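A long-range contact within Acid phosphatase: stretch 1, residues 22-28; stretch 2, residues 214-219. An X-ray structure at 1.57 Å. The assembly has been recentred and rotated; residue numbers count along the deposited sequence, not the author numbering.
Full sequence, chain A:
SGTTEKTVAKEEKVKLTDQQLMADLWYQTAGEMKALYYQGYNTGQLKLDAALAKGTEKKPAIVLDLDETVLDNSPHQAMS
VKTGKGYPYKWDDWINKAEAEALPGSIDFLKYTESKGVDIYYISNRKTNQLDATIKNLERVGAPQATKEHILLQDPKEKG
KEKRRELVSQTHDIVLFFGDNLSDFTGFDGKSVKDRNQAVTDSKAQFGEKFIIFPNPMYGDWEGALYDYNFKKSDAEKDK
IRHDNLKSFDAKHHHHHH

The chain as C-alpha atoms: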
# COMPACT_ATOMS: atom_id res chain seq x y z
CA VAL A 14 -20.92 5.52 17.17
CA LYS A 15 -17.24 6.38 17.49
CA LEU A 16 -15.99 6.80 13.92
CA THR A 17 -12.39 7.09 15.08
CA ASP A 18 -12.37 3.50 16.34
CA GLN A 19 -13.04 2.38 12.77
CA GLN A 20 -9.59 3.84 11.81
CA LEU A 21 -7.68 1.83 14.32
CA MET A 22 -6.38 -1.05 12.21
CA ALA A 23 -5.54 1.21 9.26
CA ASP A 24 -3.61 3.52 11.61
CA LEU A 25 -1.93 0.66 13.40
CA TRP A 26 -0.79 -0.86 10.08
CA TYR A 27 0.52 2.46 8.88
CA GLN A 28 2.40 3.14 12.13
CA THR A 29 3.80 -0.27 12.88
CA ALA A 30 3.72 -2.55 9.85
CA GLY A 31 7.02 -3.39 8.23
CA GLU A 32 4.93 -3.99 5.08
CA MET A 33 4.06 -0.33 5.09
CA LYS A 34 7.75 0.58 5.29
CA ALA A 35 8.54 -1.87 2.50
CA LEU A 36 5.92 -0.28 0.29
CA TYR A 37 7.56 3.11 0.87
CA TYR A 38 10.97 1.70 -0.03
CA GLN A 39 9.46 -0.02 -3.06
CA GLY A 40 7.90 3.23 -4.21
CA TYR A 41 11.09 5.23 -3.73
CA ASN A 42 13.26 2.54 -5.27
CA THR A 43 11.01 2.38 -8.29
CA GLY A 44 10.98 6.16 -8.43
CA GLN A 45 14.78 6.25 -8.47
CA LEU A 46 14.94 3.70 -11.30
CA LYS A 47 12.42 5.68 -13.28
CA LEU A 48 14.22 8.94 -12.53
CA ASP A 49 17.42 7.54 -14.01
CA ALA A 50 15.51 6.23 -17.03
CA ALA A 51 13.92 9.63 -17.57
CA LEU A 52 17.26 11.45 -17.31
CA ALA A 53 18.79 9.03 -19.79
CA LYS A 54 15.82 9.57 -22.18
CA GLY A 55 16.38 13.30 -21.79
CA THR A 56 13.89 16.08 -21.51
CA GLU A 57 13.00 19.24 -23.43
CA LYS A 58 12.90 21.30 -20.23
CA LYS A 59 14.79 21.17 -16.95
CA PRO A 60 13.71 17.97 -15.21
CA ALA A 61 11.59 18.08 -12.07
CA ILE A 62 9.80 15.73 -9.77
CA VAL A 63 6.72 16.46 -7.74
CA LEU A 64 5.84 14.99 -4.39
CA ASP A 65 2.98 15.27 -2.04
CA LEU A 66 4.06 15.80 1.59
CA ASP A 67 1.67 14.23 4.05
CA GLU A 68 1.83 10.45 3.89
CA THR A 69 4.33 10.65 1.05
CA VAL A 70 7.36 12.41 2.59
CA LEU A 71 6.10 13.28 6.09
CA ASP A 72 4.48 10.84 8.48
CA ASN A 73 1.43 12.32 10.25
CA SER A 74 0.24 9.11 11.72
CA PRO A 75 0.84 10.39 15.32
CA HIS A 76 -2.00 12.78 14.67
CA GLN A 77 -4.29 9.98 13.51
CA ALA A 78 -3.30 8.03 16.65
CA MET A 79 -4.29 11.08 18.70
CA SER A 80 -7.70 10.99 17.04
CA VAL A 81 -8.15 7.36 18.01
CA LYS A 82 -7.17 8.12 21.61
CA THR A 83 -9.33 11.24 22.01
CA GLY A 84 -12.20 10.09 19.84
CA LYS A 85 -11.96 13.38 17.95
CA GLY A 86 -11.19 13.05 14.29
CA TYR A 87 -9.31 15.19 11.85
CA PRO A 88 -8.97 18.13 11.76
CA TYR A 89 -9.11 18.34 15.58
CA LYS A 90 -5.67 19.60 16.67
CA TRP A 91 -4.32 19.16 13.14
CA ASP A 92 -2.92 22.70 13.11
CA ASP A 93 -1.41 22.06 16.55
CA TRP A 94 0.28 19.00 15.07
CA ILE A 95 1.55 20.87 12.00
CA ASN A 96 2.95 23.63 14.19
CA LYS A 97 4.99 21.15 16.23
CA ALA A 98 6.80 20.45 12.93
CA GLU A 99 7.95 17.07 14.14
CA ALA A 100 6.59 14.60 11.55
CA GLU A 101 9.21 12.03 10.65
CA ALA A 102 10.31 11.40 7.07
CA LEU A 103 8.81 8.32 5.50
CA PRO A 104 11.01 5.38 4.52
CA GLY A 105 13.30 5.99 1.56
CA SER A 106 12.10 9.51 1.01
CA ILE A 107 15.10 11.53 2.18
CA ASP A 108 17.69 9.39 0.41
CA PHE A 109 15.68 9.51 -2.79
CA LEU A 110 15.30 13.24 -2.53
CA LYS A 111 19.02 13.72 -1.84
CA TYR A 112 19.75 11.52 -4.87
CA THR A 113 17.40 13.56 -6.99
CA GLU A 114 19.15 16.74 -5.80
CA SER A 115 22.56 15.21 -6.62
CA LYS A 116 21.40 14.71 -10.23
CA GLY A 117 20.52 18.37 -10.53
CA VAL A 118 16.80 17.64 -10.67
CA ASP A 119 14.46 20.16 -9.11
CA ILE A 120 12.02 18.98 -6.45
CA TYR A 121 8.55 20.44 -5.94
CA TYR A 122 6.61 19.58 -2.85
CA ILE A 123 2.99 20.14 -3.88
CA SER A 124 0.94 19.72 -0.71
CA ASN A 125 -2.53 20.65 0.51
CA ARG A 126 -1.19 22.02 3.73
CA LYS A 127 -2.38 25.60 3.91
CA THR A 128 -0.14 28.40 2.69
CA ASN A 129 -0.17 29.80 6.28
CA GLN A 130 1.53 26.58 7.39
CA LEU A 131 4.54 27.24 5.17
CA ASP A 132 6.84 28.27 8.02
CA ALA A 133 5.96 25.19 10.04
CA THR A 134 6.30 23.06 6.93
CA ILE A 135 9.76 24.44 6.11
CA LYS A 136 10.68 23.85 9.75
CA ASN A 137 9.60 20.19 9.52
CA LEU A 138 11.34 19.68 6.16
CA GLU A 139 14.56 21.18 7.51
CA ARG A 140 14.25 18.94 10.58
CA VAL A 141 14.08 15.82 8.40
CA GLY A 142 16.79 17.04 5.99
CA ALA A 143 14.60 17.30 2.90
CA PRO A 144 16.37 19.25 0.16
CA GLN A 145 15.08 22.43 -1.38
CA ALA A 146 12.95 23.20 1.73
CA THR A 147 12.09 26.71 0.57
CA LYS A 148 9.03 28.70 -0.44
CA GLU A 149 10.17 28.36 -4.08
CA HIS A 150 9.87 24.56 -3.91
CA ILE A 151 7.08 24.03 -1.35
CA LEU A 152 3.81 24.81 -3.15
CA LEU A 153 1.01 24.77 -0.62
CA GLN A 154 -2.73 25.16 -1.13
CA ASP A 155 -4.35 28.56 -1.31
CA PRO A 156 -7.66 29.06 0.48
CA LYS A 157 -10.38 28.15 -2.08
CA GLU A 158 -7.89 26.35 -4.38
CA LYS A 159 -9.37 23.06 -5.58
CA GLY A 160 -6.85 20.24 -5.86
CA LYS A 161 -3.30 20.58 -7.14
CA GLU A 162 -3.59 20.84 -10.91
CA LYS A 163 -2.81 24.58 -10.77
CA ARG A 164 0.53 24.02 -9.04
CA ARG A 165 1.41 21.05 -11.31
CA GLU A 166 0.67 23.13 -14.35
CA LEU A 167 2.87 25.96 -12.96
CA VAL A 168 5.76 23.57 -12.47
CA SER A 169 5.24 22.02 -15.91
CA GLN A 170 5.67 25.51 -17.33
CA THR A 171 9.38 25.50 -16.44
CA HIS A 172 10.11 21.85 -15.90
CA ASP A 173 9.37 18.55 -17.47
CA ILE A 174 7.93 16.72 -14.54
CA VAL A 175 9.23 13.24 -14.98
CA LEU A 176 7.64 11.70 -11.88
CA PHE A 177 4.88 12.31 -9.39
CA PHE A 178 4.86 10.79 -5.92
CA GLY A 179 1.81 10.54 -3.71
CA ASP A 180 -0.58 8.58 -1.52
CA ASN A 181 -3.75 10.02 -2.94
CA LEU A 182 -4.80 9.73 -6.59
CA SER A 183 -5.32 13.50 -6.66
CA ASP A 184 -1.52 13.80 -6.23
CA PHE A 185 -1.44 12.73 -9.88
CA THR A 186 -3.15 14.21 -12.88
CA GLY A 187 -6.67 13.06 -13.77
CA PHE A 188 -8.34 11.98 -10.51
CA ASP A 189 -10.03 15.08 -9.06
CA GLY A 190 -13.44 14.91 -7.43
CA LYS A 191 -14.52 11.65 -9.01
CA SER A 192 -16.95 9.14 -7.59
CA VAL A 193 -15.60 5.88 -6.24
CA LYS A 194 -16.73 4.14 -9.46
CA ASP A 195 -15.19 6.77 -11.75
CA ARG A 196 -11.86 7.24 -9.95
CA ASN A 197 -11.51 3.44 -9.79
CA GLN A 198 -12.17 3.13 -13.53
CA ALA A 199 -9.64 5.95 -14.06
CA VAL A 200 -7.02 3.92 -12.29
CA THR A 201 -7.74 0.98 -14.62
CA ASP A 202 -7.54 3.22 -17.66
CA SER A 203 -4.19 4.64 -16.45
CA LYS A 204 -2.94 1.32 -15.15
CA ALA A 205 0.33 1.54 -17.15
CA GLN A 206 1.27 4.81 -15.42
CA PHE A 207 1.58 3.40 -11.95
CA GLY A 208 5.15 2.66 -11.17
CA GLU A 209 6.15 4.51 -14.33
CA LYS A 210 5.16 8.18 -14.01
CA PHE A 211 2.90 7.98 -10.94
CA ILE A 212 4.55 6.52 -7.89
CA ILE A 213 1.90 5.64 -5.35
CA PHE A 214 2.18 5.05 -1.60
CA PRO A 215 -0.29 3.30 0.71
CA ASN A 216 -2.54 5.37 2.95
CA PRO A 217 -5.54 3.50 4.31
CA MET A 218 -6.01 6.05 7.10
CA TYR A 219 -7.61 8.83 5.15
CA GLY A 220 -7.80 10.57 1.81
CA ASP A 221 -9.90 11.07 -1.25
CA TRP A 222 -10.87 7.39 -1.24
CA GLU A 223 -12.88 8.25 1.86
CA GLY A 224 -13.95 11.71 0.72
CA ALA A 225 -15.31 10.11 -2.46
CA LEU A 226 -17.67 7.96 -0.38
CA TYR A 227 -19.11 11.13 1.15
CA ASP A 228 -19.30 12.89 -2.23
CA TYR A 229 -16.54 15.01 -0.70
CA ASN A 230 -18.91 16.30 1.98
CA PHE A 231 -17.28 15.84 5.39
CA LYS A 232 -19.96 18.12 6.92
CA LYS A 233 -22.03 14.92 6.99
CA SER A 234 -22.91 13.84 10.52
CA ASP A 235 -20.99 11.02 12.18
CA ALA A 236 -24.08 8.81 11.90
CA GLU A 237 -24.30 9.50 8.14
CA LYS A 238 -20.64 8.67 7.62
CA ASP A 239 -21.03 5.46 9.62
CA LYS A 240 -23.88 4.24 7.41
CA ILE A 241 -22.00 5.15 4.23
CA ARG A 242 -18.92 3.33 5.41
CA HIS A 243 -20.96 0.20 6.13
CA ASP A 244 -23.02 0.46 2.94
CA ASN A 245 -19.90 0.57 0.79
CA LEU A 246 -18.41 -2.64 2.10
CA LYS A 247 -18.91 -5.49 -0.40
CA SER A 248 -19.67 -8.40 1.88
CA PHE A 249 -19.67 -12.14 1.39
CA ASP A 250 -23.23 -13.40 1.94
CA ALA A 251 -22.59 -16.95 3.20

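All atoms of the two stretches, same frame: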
# COMPACT_ATOMS: atom_id res chain seq x y z
N MET A 22 -7.26 -0.11 12.91
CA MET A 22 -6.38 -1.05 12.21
C MET A 22 -5.58 -0.38 11.08
O MET A 22 -4.39 -0.62 10.91
CB MET A 22 -7.19 -2.20 11.64
CG MET A 22 -7.62 -3.12 12.70
SD MET A 22 -6.22 -3.94 13.50
CE MET A 22 -5.96 -5.29 12.36
N ALA A 23 -6.25 0.47 10.32
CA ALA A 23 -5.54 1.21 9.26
C ALA A 23 -4.37 2.00 9.85
O ALA A 23 -3.25 1.99 9.30
CB ALA A 23 -6.47 2.12 8.56
N ASP A 24 -4.62 2.68 10.96
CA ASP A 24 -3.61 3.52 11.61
C ASP A 24 -2.49 2.67 12.17
O ASP A 24 -1.31 2.99 12.03
CB ASP A 24 -4.21 4.30 12.78
CG ASP A 24 -5.15 5.39 12.34
OD1 ASP A 24 -5.27 5.66 11.13
OD2 ASP A 24 -5.78 5.99 13.24
N LEU A 25 -2.88 1.56 12.77
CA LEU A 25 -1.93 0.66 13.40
C LEU A 25 -1.01 0.04 12.34
O LEU A 25 0.19 -0.04 12.51
CB LEU A 25 -2.70 -0.42 14.13
CG LEU A 25 -1.88 -1.36 14.98
CD1 LEU A 25 -1.12 -0.64 16.08
CD2 LEU A 25 -2.83 -2.33 15.56
N TRP A 26 -1.58 -0.36 11.21
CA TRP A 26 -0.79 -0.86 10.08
C TRP A 26 0.20 0.22 9.63
O TRP A 26 1.39 -0.01 9.42
CB TRP A 26 -1.70 -1.20 8.89
CG TRP A 26 -0.97 -1.74 7.72
CD1 TRP A 26 -0.52 -3.02 7.53
CD2 TRP A 26 -0.59 -1.02 6.54
NE1 TRP A 26 0.12 -3.14 6.32
CE2 TRP A 26 0.07 -1.92 5.69
CE3 TRP A 26 -0.74 0.30 6.14
CZ2 TRP A 26 0.56 -1.56 4.46
CZ3 TRP A 26 -0.27 0.66 4.90
CH2 TRP A 26 0.41 -0.26 4.08
N TYR A 27 -0.32 1.41 9.44
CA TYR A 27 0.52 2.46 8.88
C TYR A 27 1.68 2.78 9.83
O TYR A 27 2.82 3.02 9.40
CB TYR A 27 -0.32 3.70 8.68
CG TYR A 27 0.41 4.71 7.85
CD1 TYR A 27 0.37 4.66 6.47
CD2 TYR A 27 1.16 5.71 8.44
CE1 TYR A 27 1.07 5.59 5.67
CE2 TYR A 27 1.87 6.63 7.65
CZ TYR A 27 1.84 6.56 6.28
OH TYR A 27 2.52 7.47 5.50
N GLN A 28 1.39 2.79 11.13
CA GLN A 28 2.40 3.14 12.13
C GLN A 28 3.39 2.06 12.48
O GLN A 28 4.51 2.37 12.90
CB GLN A 28 1.72 3.56 13.43
CG GLN A 28 1.13 4.89 13.33
CD GLN A 28 1.02 5.58 14.68
OE1 GLN A 28 0.48 5.01 15.64
NE2 GLN A 28 1.54 6.78 14.77
N PHE A 214 1.92 5.53 -2.95
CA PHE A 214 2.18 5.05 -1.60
C PHE A 214 0.88 4.72 -0.88
O PHE A 214 -0.16 5.30 -1.14
CB PHE A 214 2.96 6.09 -0.83
CG PHE A 214 4.31 6.35 -1.43
CD1 PHE A 214 5.33 5.47 -1.22
CD2 PHE A 214 4.54 7.43 -2.23
CE1 PHE A 214 6.58 5.63 -1.80
CE2 PHE A 214 5.79 7.62 -2.80
CZ PHE A 214 6.80 6.71 -2.59
N PRO A 215 0.96 3.76 0.04
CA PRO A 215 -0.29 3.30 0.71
C PRO A 215 -0.72 4.14 1.89
O PRO A 215 0.00 4.29 2.87
CB PRO A 215 0.11 1.91 1.19
CG PRO A 215 1.58 2.09 1.54
CD PRO A 215 2.12 2.92 0.40
N ASN A 216 -1.95 4.62 1.85
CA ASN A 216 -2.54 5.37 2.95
C ASN A 216 -4.00 4.97 3.16
O ASN A 216 -4.93 5.57 2.63
CB ASN A 216 -2.46 6.87 2.68
CG ASN A 216 -3.09 7.67 3.81
OD1 ASN A 216 -3.53 7.06 4.82
ND2 ASN A 216 -3.13 8.99 3.66
N PRO A 217 -4.19 3.93 3.97
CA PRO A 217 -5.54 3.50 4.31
C PRO A 217 -6.19 4.27 5.44
O PRO A 217 -7.27 3.87 5.89
CB PRO A 217 -5.33 2.05 4.75
CG PRO A 217 -3.99 2.10 5.37
CD PRO A 217 -3.17 3.06 4.58
N MET A 218 -5.51 5.31 5.94
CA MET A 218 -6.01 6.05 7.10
C MET A 218 -7.06 7.08 6.72
O MET A 218 -8.01 7.35 7.47
CB MET A 218 -4.86 6.77 7.79
CG MET A 218 -3.76 5.83 8.33
SD MET A 218 -2.53 6.76 9.20
CE MET A 218 -1.70 7.54 7.80
N TYR A 219 -6.83 7.69 5.58
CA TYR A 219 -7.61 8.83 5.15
C TYR A 219 -7.26 9.18 3.70
O TYR A 219 -6.29 8.68 3.14
CB TYR A 219 -7.35 10.03 6.06
CG TYR A 219 -6.01 10.66 5.79
CD1 TYR A 219 -4.91 10.38 6.55
CD2 TYR A 219 -5.84 11.54 4.72
CE1 TYR A 219 -3.70 10.96 6.32
CE2 TYR A 219 -4.60 12.10 4.44
CZ TYR A 219 -3.52 11.80 5.23
OH TYR A 219 -2.31 12.38 4.93

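What holds a helix against a loop when no hydrogen bond passes between them? Residues 22-28 are fully helical, whereas 214-219 form neither helix nor strand, and the contact joins them across at least 188 residues of sequence through apolar packing. The helix backbone spends its hydrogen bonds on itself, with W26 N, Y27 N and Q28 N donating to M22 O, A23 O and D24 O. The CA-to-CB bonds of A23, W26 and Y27 point toward the loop, while that of L25 points away and M22 is out of reach. Together the two stretches bury a modest 381 Å².

How do the two prolines meet the helix? Both direct their CA-to-CB bonds toward it and offer compact, rigid rings to its aromatic side chains. P215 CB lies 3.6 Å from W26 CH2, at the edge of the indole and near its plane. P217 reaches more neighbours: its CD atom is 3.8 Å from W26 CZ3 and 4.3 Å from Y27 CD1, and its CB is 4.0 Å from A23 CB. The small side chain of A23 goes with the shortest CA-CA distance between the stretches, 5.3 Å from A23 CA to M218 CA.

What does M218 do with the Y27 ring? Its CA-to-CB bond runs sideways, but the m, t, m side chain brings its end nearer the helix, and the methyl group settles over one face of the ring. M218 CE is 3.5 Å from the centroid of the Y27 ring and only 13° off the ring normal, a well-centred CH-pi contact. The sulfur follows less directly: M218 SD is 4.4 Å from the same centroid and 35° off the normal, so its approach is oblique. M218 has the largest area covered by the opposing stretch, 89 Å².

Where do the polar atoms go in so apolar a contact? P215 O lies 3.3 Å from Y27 CE1, at the edge of the tyrosine ring and near its plane, while Y27 OH is hydrogen-bonded elsewhere in the structure. M218 CG lies 3.2 Å from D24 OD1, a close approach of a carboxylate oxygen to a methylene carbon. Within the loop, N216 OD1 accepts a hydrogen bond from M218 N at 2.9 Å and a weak one from Y219 N at 3.4 Å, tying the backbone there to the asparagine side chain. P217 O is less well served: it is buried 3.3 Å from A23 CB and has no hydrogen-bonding partner in the model.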